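Local coordinates for protein Ral guanine nucleotide dissociation stimulator-like 2 (Mus musculus, PDB 4JGW) that probably acts as a guanine nucleotide exchange factor for small G proteins, and is present here as its REM and CDC25-homology portion, at residues 449-452 / 453-456; 258-261 / 262-266; 131-134 / 135-139. One frame throughout, in Å; residues are numbered along the deposited sequence.

Contact 1 (449-452 / 453-456); sequences QWLQ and GLQP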
ATOM      1  N   GLN A 449     -23.916  12.296   0.002  1.00 44.06           N
ATOM      2  CA  GLN A 449     -24.696  12.654   1.190  1.00 44.17           C
ATOM      3  C   GLN A 449     -25.400  11.435   1.796  1.00 43.99           C
ATOM      4  O   GLN A 449     -25.469  11.300   3.020  1.00 44.02           O
ATOM      5  CB  GLN A 449     -25.707  13.764   0.873  1.00 44.26           C
ATOM      6  CG  GLN A 449     -26.384  14.368   2.105  1.00 44.87           C
ATOM      7  CD  GLN A 449     -27.199  15.615   1.797  1.00 45.51           C
ATOM      8  OE1 GLN A 449     -27.903  15.684   0.786  1.00 45.84           O
ATOM      9  NE2 GLN A 449     -27.114  16.606   2.678  1.00 45.59           N
ATOM     10  N   TRP A 450     -25.913  10.555   0.936  1.00 43.81           N
ATOM     11  CA  TRP A 450     -26.534   9.306   1.375  1.00 43.71           C
ATOM     12  C   TRP A 450     -25.522   8.379   2.055  1.00 43.91           C
ATOM     13  O   TRP A 450     -25.809   7.808   3.110  1.00 43.92           O
ATOM     14  CB  TRP A 450     -27.222   8.596   0.203  1.00 43.47           C
ATOM     15  CG  TRP A 450     -27.685   7.201   0.530  1.00 42.80           C
ATOM     16  CD1 TRP A 450     -28.774   6.851   1.276  1.00 42.27           C
ATOM     17  CD2 TRP A 450     -27.067   5.971   0.121  1.00 42.09           C
ATOM     18  NE1 TRP A 450     -28.874   5.482   1.358  1.00 41.78           N
ATOM     19  CE2 TRP A 450     -27.838   4.918   0.661  1.00 41.81           C
ATOM     20  CE3 TRP A 450     -25.934   5.660  -0.645  1.00 41.43           C
ATOM     21  CZ2 TRP A 450     -27.517   3.571   0.456  1.00 41.37           C
ATOM     22  CZ3 TRP A 450     -25.615   4.320  -0.849  1.00 41.28           C
ATOM     23  CH2 TRP A 450     -26.405   3.293  -0.299  1.00 41.24           C
ATOM     24  N   LEU A 451     -24.342   8.243   1.448  1.00 44.13           N
ATOM     25  CA  LEU A 451     -23.257   7.427   2.002  1.00 44.44           C
ATOM     26  C   LEU A 451     -22.786   7.922   3.371  1.00 44.73           C
ATOM     27  O   LEU A 451     -22.443   7.121   4.240  1.00 44.65           O
ATOM     28  CB  LEU A 451     -22.075   7.368   1.029  1.00 44.33           C
ATOM     29  CG  LEU A 451     -22.221   6.480  -0.210  1.00 44.20           C
ATOM     30  CD1 LEU A 451     -21.229   6.894  -1.283  1.00 44.18           C
ATOM     31  CD2 LEU A 451     -22.056   5.004   0.142  1.00 44.15           C
ATOM     32  N   GLN A 452     -22.784   9.243   3.549  1.00 45.22           N
ATOM     33  CA  GLN A 452     -22.382   9.880   4.805  1.00 45.67           C
ATOM     34  C   GLN A 452     -23.409   9.681   5.924  1.00 45.87           C
ATOM     35  O   GLN A 452     -23.048   9.620   7.101  1.00 45.89           O
ATOM     36  CB  GLN A 452     -22.132  11.374   4.581  1.00 45.77           C
ATOM     37  CG  GLN A 452     -20.863  11.686   3.789  1.00 46.37           C
ATOM     38  CD  GLN A 452     -20.899  13.043   3.095  1.00 47.29           C
ATOM     39  OE1 GLN A 452     -21.939  13.705   3.038  1.00 47.89           O
ATOM     40  NE2 GLN A 452     -19.756  13.458   2.555  1.00 47.30           N
ATOM     41  N   GLY A 453     -24.683   9.582   5.551  1.00 46.14           N
ATOM     42  CA  GLY A 453     -25.768   9.418   6.519  1.00 46.48           C
ATOM     43  C   GLY A 453     -25.980   7.985   6.979  1.00 46.71           C
ATOM     44  O   GLY A 453     -26.751   7.732   7.908  1.00 46.73           O
ATOM     45  N   LEU A 454     -25.296   7.052   6.319  1.00 46.94           N
ATOM     46  CA  LEU A 454     -25.389   5.629   6.631  1.00 47.19           C
ATOM     47  C   LEU A 454     -24.805   5.294   7.999  1.00 47.39           C
ATOM     48  O   LEU A 454     -23.680   5.683   8.319  1.00 47.45           O
ATOM     49  CB  LEU A 454     -24.695   4.801   5.541  1.00 47.16           C
ATOM     50  CG  LEU A 454     -25.508   4.109   4.437  1.00 47.01           C
ATOM     51  CD1 LEU A 454     -26.855   4.772   4.151  1.00 47.46           C
ATOM     52  CD2 LEU A 454     -24.680   4.014   3.165  1.00 47.17           C
ATOM     53  N   GLN A 455     -25.587   4.574   8.798  1.00 47.60           N
ATOM     54  CA  GLN A 455     -25.154   4.111  10.112  1.00 47.77           C
ATOM     55  C   GLN A 455     -25.154   2.581  10.131  1.00 47.74           C
ATOM     56  O   GLN A 455     -26.171   1.959  10.454  1.00 47.68           O
ATOM     57  CB  GLN A 455     -26.043   4.693  11.217  1.00 47.80           C
ATOM     58  CG  GLN A 455     -25.898   6.207  11.391  1.00 48.37           C
ATOM     59  CD  GLN A 455     -26.945   6.825  12.313  1.00 49.02           C
ATOM     60  OE1 GLN A 455     -27.077   8.047  12.379  1.00 49.30           O
ATOM     61  NE2 GLN A 455     -27.694   5.985  13.023  1.00 49.23           N
ATOM     62  N   PRO A 456     -24.008   1.973   9.773  1.00 47.77           N
ATOM     63  CA  PRO A 456     -23.874   0.526   9.592  1.00 47.89           C
ATOM     64  C   PRO A 456     -24.050  -0.267  10.884  1.00 47.97           C
ATOM     65  O   PRO A 456     -23.700   0.213  11.963  1.00 47.94           O
ATOM     66  CB  PRO A 456     -22.444   0.371   9.066  1.00 47.93           C
ATOM     67  CG  PRO A 456     -21.722   1.564   9.583  1.00 47.89           C
ATOM     68  CD  PRO A 456     -22.726   2.671   9.561  1.00 47.75           C
TER

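Contact 2 (258-261 / 262-266); sequences GAVV and SSVLG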
ATOM      1  N   GLY A 258     -20.519  -2.787   5.513  1.00 32.72           N
ATOM      2  CA  GLY A 258     -21.552  -2.509   6.506  1.00 32.76           C
ATOM      3  C   GLY A 258     -22.835  -2.004   5.873  1.00 32.79           C
ATOM      4  O   GLY A 258     -23.929  -2.412   6.267  1.00 32.81           O
ATOM      5  N   ALA A 259     -22.697  -1.121   4.885  1.00 32.77           N
ATOM      6  CA  ALA A 259     -23.840  -0.577   4.153  1.00 32.75           C
ATOM      7  C   ALA A 259     -24.656  -1.670   3.463  1.00 32.80           C
ATOM      8  O   ALA A 259     -25.888  -1.622   3.467  1.00 32.78           O
ATOM      9  CB  ALA A 259     -23.384   0.462   3.145  1.00 32.73           C
ATOM     10  N   VAL A 260     -23.963  -2.651   2.883  1.00 32.84           N
ATOM     11  CA  VAL A 260     -24.610  -3.773   2.194  1.00 32.89           C
ATOM     12  C   VAL A 260     -25.415  -4.623   3.177  1.00 33.10           C
ATOM     13  O   VAL A 260     -26.596  -4.888   2.949  1.00 32.97           O
ATOM     14  CB  VAL A 260     -23.590  -4.666   1.433  1.00 32.84           C
ATOM     15  CG1 VAL A 260     -24.299  -5.810   0.723  1.00 32.60           C
ATOM     16  CG2 VAL A 260     -22.791  -3.847   0.431  1.00 32.47           C
ATOM     17  N   VAL A 261     -24.767  -5.038   4.265  1.00 33.45           N
ATOM     18  CA  VAL A 261     -25.413  -5.817   5.323  1.00 33.74           C
ATOM     19  C   VAL A 261     -26.635  -5.070   5.871  1.00 33.99           C
ATOM     20  O   VAL A 261     -27.725  -5.635   5.974  1.00 33.88           O
ATOM     21  CB  VAL A 261     -24.419  -6.148   6.471  1.00 33.78           C
ATOM     22  CG1 VAL A 261     -25.137  -6.777   7.658  1.00 33.62           C
ATOM     23  CG2 VAL A 261     -23.307  -7.073   5.975  1.00 33.82           C
ATOM     24  N   SER A 262     -26.438  -3.791   6.187  1.00 34.31           N
ATOM     25  CA  SER A 262     -27.471  -2.934   6.766  1.00 34.74           C
ATOM     26  C   SER A 262     -28.705  -2.774   5.867  1.00 34.83           C
ATOM     27  O   SER A 262     -29.839  -2.914   6.335  1.00 34.80           O
ATOM     28  CB  SER A 262     -26.872  -1.566   7.112  1.00 34.73           C
ATOM     29  OG  SER A 262     -27.835  -0.701   7.683  1.00 35.92           O
ATOM     30  N   SER A 263     -28.479  -2.502   4.581  1.00 34.98           N
ATOM     31  CA  SER A 263     -29.574  -2.249   3.638  1.00 35.22           C
ATOM     32  C   SER A 263     -30.360  -3.509   3.291  1.00 35.33           C
ATOM     33  O   SER A 263     -31.588  -3.468   3.196  1.00 35.24           O
ATOM     34  CB  SER A 263     -29.064  -1.569   2.364  1.00 35.18           C
ATOM     35  OG  SER A 263     -28.446  -2.491   1.493  1.00 35.53           O
ATOM     36  N   VAL A 264     -29.645  -4.619   3.101  1.00 35.53           N
ATOM     37  CA  VAL A 264     -30.272  -5.916   2.844  1.00 35.83           C
ATOM     38  C   VAL A 264     -31.166  -6.320   4.021  1.00 36.19           C
ATOM     39  O   VAL A 264     -32.266  -6.837   3.824  1.00 36.07           O
ATOM     40  CB  VAL A 264     -29.218  -7.015   2.524  1.00 35.73           C
ATOM     41  CG1 VAL A 264     -29.823  -8.409   2.615  1.00 35.67           C
ATOM     42  CG2 VAL A 264     -28.623  -6.792   1.139  1.00 35.55           C
ATOM     43  N   LEU A 265     -30.697  -6.057   5.239  1.00 36.67           N
ATOM     44  CA  LEU A 265     -31.485  -6.327   6.440  1.00 37.32           C
ATOM     45  C   LEU A 265     -32.516  -5.228   6.713  1.00 37.80           C
ATOM     46  O   LEU A 265     -33.369  -5.379   7.590  1.00 37.71           O
ATOM     47  CB  LEU A 265     -30.576  -6.531   7.657  1.00 37.21           C
ATOM     48  CG  LEU A 265     -29.698  -7.788   7.670  1.00 37.22           C
ATOM     49  CD1 LEU A 265     -28.707  -7.728   8.821  1.00 37.30           C
ATOM     50  CD2 LEU A 265     -30.531  -9.065   7.742  1.00 37.19           C
ATOM     51  N   GLY A 266     -32.431  -4.134   5.956  1.00 38.46           N
ATOM     52  CA  GLY A 266     -33.339  -2.994   6.094  1.00 39.47           C
ATOM     53  C   GLY A 266     -33.287  -2.358   7.469  1.00 40.15           C
ATOM     54  O   GLY A 266     -34.284  -1.819   7.953  1.00 40.02           O
TER

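Contact 3 (131-134 / 135-139); sequences EDFG and SEVKG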
ATOM      1  N   GLU A 131       6.227  12.783   3.961  1.00 38.27           N
ATOM      2  CA  GLU A 131       5.598  12.627   5.277  1.00 39.01           C
ATOM      3  C   GLU A 131       6.569  12.154   6.363  1.00 39.48           C
ATOM      4  O   GLU A 131       6.274  12.269   7.558  1.00 39.43           O
ATOM      5  CB  GLU A 131       4.393  11.678   5.195  1.00 39.07           C
ATOM      6  CG  GLU A 131       3.236  12.171   4.315  1.00 39.85           C
ATOM      7  CD  GLU A 131       3.388  11.803   2.839  1.00 40.99           C
ATOM      8  OE1 GLU A 131       4.372  11.115   2.474  1.00 40.99           O
ATOM      9  OE2 GLU A 131       2.513  12.203   2.040  1.00 41.17           O
ATOM     10  N   ASP A 132       7.720  11.625   5.946  1.00 40.03           N
ATOM     11  CA  ASP A 132       8.766  11.187   6.873  1.00 40.68           C
ATOM     12  C   ASP A 132       9.387  12.354   7.637  1.00 41.19           C
ATOM     13  O   ASP A 132       9.809  12.199   8.782  1.00 41.16           O
ATOM     14  CB  ASP A 132       9.870  10.423   6.129  1.00 40.54           C
ATOM     15  CG  ASP A 132       9.480   8.993   5.785  1.00 40.43           C
ATOM     16  OD1 ASP A 132       8.318   8.597   6.014  1.00 40.40           O
ATOM     17  OD2 ASP A 132      10.350   8.257   5.275  1.00 40.46           O
ATOM     18  N   PHE A 133       9.431  13.519   6.994  1.00 42.06           N
ATOM     19  CA  PHE A 133      10.099  14.697   7.543  1.00 42.95           C
ATOM     20  C   PHE A 133       9.126  15.655   8.233  1.00 43.68           C
ATOM     21  O   PHE A 133       8.104  16.045   7.661  1.00 43.72           O
ATOM     22  CB  PHE A 133      10.874  15.429   6.444  1.00 42.91           C
ATOM     23  CG  PHE A 133      11.912  14.580   5.763  1.00 42.96           C
ATOM     24  CD1 PHE A 133      11.600  13.868   4.609  1.00 42.99           C
ATOM     25  CD2 PHE A 133      13.201  14.490   6.279  1.00 42.89           C
ATOM     26  CE1 PHE A 133      12.559  13.078   3.977  1.00 42.98           C
ATOM     27  CE2 PHE A 133      14.166  13.702   5.655  1.00 42.82           C
ATOM     28  CZ  PHE A 133      13.842  12.997   4.501  1.00 42.75           C
ATOM     29  N   GLY A 134       9.460  16.026   9.465  1.00 44.52           N
ATOM     30  CA  GLY A 134       8.652  16.958  10.243  1.00 45.50           C
ATOM     31  C   GLY A 134       9.474  17.726  11.259  1.00 46.20           C
ATOM     32  O   GLY A 134      10.571  18.200  10.953  1.00 46.30           O
ATOM     33  N   SER A 135       8.936  17.844  12.470  1.00 46.91           N
ATOM     34  CA  SER A 135       9.588  18.571  13.556  1.00 47.59           C
ATOM     35  C   SER A 135      10.682  17.742  14.223  1.00 48.02           C
ATOM     36  O   SER A 135      11.627  18.293  14.790  1.00 48.08           O
ATOM     37  CB  SER A 135       8.549  19.007  14.596  1.00 47.60           C
ATOM     38  OG  SER A 135       9.168  19.565  15.743  1.00 47.76           O
ATOM     39  N   GLU A 136      10.544  16.419  14.143  1.00 48.63           N
ATOM     40  CA  GLU A 136      11.467  15.479  14.788  1.00 49.21           C
ATOM     41  C   GLU A 136      12.873  15.465  14.181  1.00 49.40           C
ATOM     42  O   GLU A 136      13.829  15.039  14.834  1.00 49.40           O
ATOM     43  CB  GLU A 136      10.881  14.065  14.767  1.00 49.37           C
ATOM     44  CG  GLU A 136       9.672  13.866  15.675  1.00 50.19           C
ATOM     45  CD  GLU A 136       9.055  12.481  15.547  1.00 51.22           C
ATOM     46  OE1 GLU A 136       9.239  11.831  14.491  1.00 51.35           O
ATOM     47  OE2 GLU A 136       8.377  12.045  16.505  1.00 51.65           O
ATOM     48  N   VAL A 137      12.995  15.923  12.937  1.00 49.67           N
ATOM     49  CA  VAL A 137      14.289  15.945  12.246  1.00 49.94           C
ATOM     50  C   VAL A 137      14.926  17.342  12.218  1.00 50.17           C
ATOM     51  O   VAL A 137      15.775  17.631  11.368  1.00 50.11           O
ATOM     52  CB  VAL A 137      14.199  15.354  10.807  1.00 49.87           C
ATOM     53  CG1 VAL A 137      13.899  13.864  10.858  1.00 49.89           C
ATOM     54  CG2 VAL A 137      13.162  16.093   9.961  1.00 49.93           C
ATOM     55  N   LYS A 138      14.519  18.192  13.163  1.00 50.46           N
ATOM     56  CA  LYS A 138      14.998  19.575  13.239  1.00 50.73           C
ATOM     57  C   LYS A 138      16.499  19.669  13.514  1.00 50.88           C
ATOM     58  O   LYS A 138      17.213  20.407  12.828  1.00 50.92           O
ATOM     59  CB  LYS A 138      14.214  20.358  14.298  1.00 50.74           C
ATOM     60  N   GLY A 139      16.967  18.920  14.509  1.00 51.07           N
ATOM     61  CA  GLY A 139      18.381  18.902  14.884  1.00 51.38           C
ATOM     62  C   GLY A 139      19.282  18.330  13.805  1.00 51.61           C
ATOM     63  O   GLY A 139      20.384  18.832  13.580  1.00 51.56           O
TER

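Contact 1 (449-452 / 453-456)
W450 and L454, four residues apart where helix 445-453 gives way to loop, meet with the leucine methyls laid on the indole. The leucine comes over one face of the ring system, its CD1 lying 3.4 Å above the plane of W450 and displaced toward the rim. That methyl lies over the pyrrole half, off its centre: CD1 of L454 stands 3.8 Å from the centroid of the five-membered ring of W450, 25° off the normal, a CH-pi contact. The other branch covers the benzene half, with L454 CD2 at 3.9 Å from CH2 of W450. A broad, polarisable indole suits this place because both methyls of a branched side chain can rest on it at once. W450 reaches the loop because its CG lies anti to the backbone N (chi1 171°). L451 adds a looser touch from the neighbouring helical position, its CD2 being 4.1 Å from CD2 of L454. In the backbone, N of G453 bonds to O of Q449 at 3.2 Å with a bent N-H geometry of 136°, and makes a second, weak bond to O of W450. Q449 and Q452 have polar chains fit for their exposed positions. The indole N-H is used elsewhere, on the backbone O of D194. W450 also packs on A193, D197 and V198 and on L206 of helix 203-219, while L451 meets L210 and L213 of that same helix; beyond the turn, Q455 bonds to S269 at the end of strand 267-269.

Contact 2 (258-261 / 262-266)
A Schellman motif closes helix 244-264, and G266, at positive phi, is its C-prime residue: N of A267 turns back to O of S262, and N of G266 makes a weak bond to O of S263. Glycine suits that backbone conformation, which strains residues bearing a CB. Ahead of the motif the last full turn is regular. N of S262 bonds to O of G258 at 2.9 Å with an N-H angle of 161°, and N of V264 reaches O of V260 at 3.1 Å. L265 N continues the series to O of V261, also at 3.1 Å. On one flank V261 and L265 run alongside each other in the same direction, with CG1 of V261 3.9 Å from CD1 of L265; both also meet S462 of helix 459-469. V260 and V264 touch more loosely one turn apart and share W294 of helix 284-303, the branched chains giving that helix compact apolar surfaces to pack against. S263 differs from its neighbours. A chi1 of 78° folds its OG back over the preceding turn, 3.3 Å from O of A259 and 3.4 Å from O of V260. Either approach could at best be a weak bond, and one proton cannot be assigned between them. The same oxygen accepts the indole N-H of W294, while OG of S262 bonds to O of A267. Small hydroxyls therefore suit these buried positions, each finding a polar partner within the protein. S263, together with the bond from R287 to O of V264, gives polar links to helix 284-303 beside the apolar packing of V260 and V264.

Contact 3 (131-134 / 135-139)
The chain leaves a short 3-10 turn at 131-132, passes through F133 in an extended conformation, and bends at G134 before S135 to K138 form a type I beta turn that leads into helix 138-151. The turn is closed by a weak bond from N of K138 to O of S135, at 3.3 Å. G134 adopts phi -153° and psi -136°, a combination readily open to glycine and uncommon for residues with a CB. V137 is the N-cap residue of helix 138-151. No hydrogen bond joins 131-134 to 135-139; the contact is carried by van der Waals touches. V137 directs its side chain toward the incoming segment, and a single methyl does the work: its CG2 meets the ring of F133 at the edge, near the ring plane, 4.0 Å from CD2 of F133. The two side chains run across each other at a slant, without stacking. That methyl also lies close to the glycine backbone, with CG2 of V137 3.5 Å from O of G134. It gets there because CG2 is flanked by the backbone N and the carbonyl carbon of its own residue, while CG1 is turned anti to the latter. A compact branched residue suits a site hemmed in by both a ring and a peptide, and V137 is packed further by T89, P90 and F93 of helix 89-101. F133 in turn meets the ring of W125, the planes inclined at about 60°, and W125 NE1 is held by OD2 of D132. S135 and E136, polar and exposed, suit the outer side of the turn. Taken together this is the linker between helix 108-128 and helix 138-151 in the N-terminal Ras-GEF (REM) part of the protein, a helical region.

Contacts 1 and 2 both lie in the catalytic Ras-GEF part, their centres 11 Å apart, and they touch: CD2 of L454 packs 3.8 Å from CB of A259. Each marks the C-terminal end of a helix, 445-453 and 244-264 respectively. Contact 2 is buried, with regular backbone bonds and hydroxyls paired inside the protein, whereas contact 1 lies at the surface around one buried indole, with bent or weak backbone bonds. Contact 3 belongs to the REM part, about 37 Å from contact 1 and 44 Å from contact 2 between centres. Only partly buried, it leads into a third helix, 138-151, and lacks hydrogen bonds between its segments, its main touch being one valine methyl at a phenyl edge.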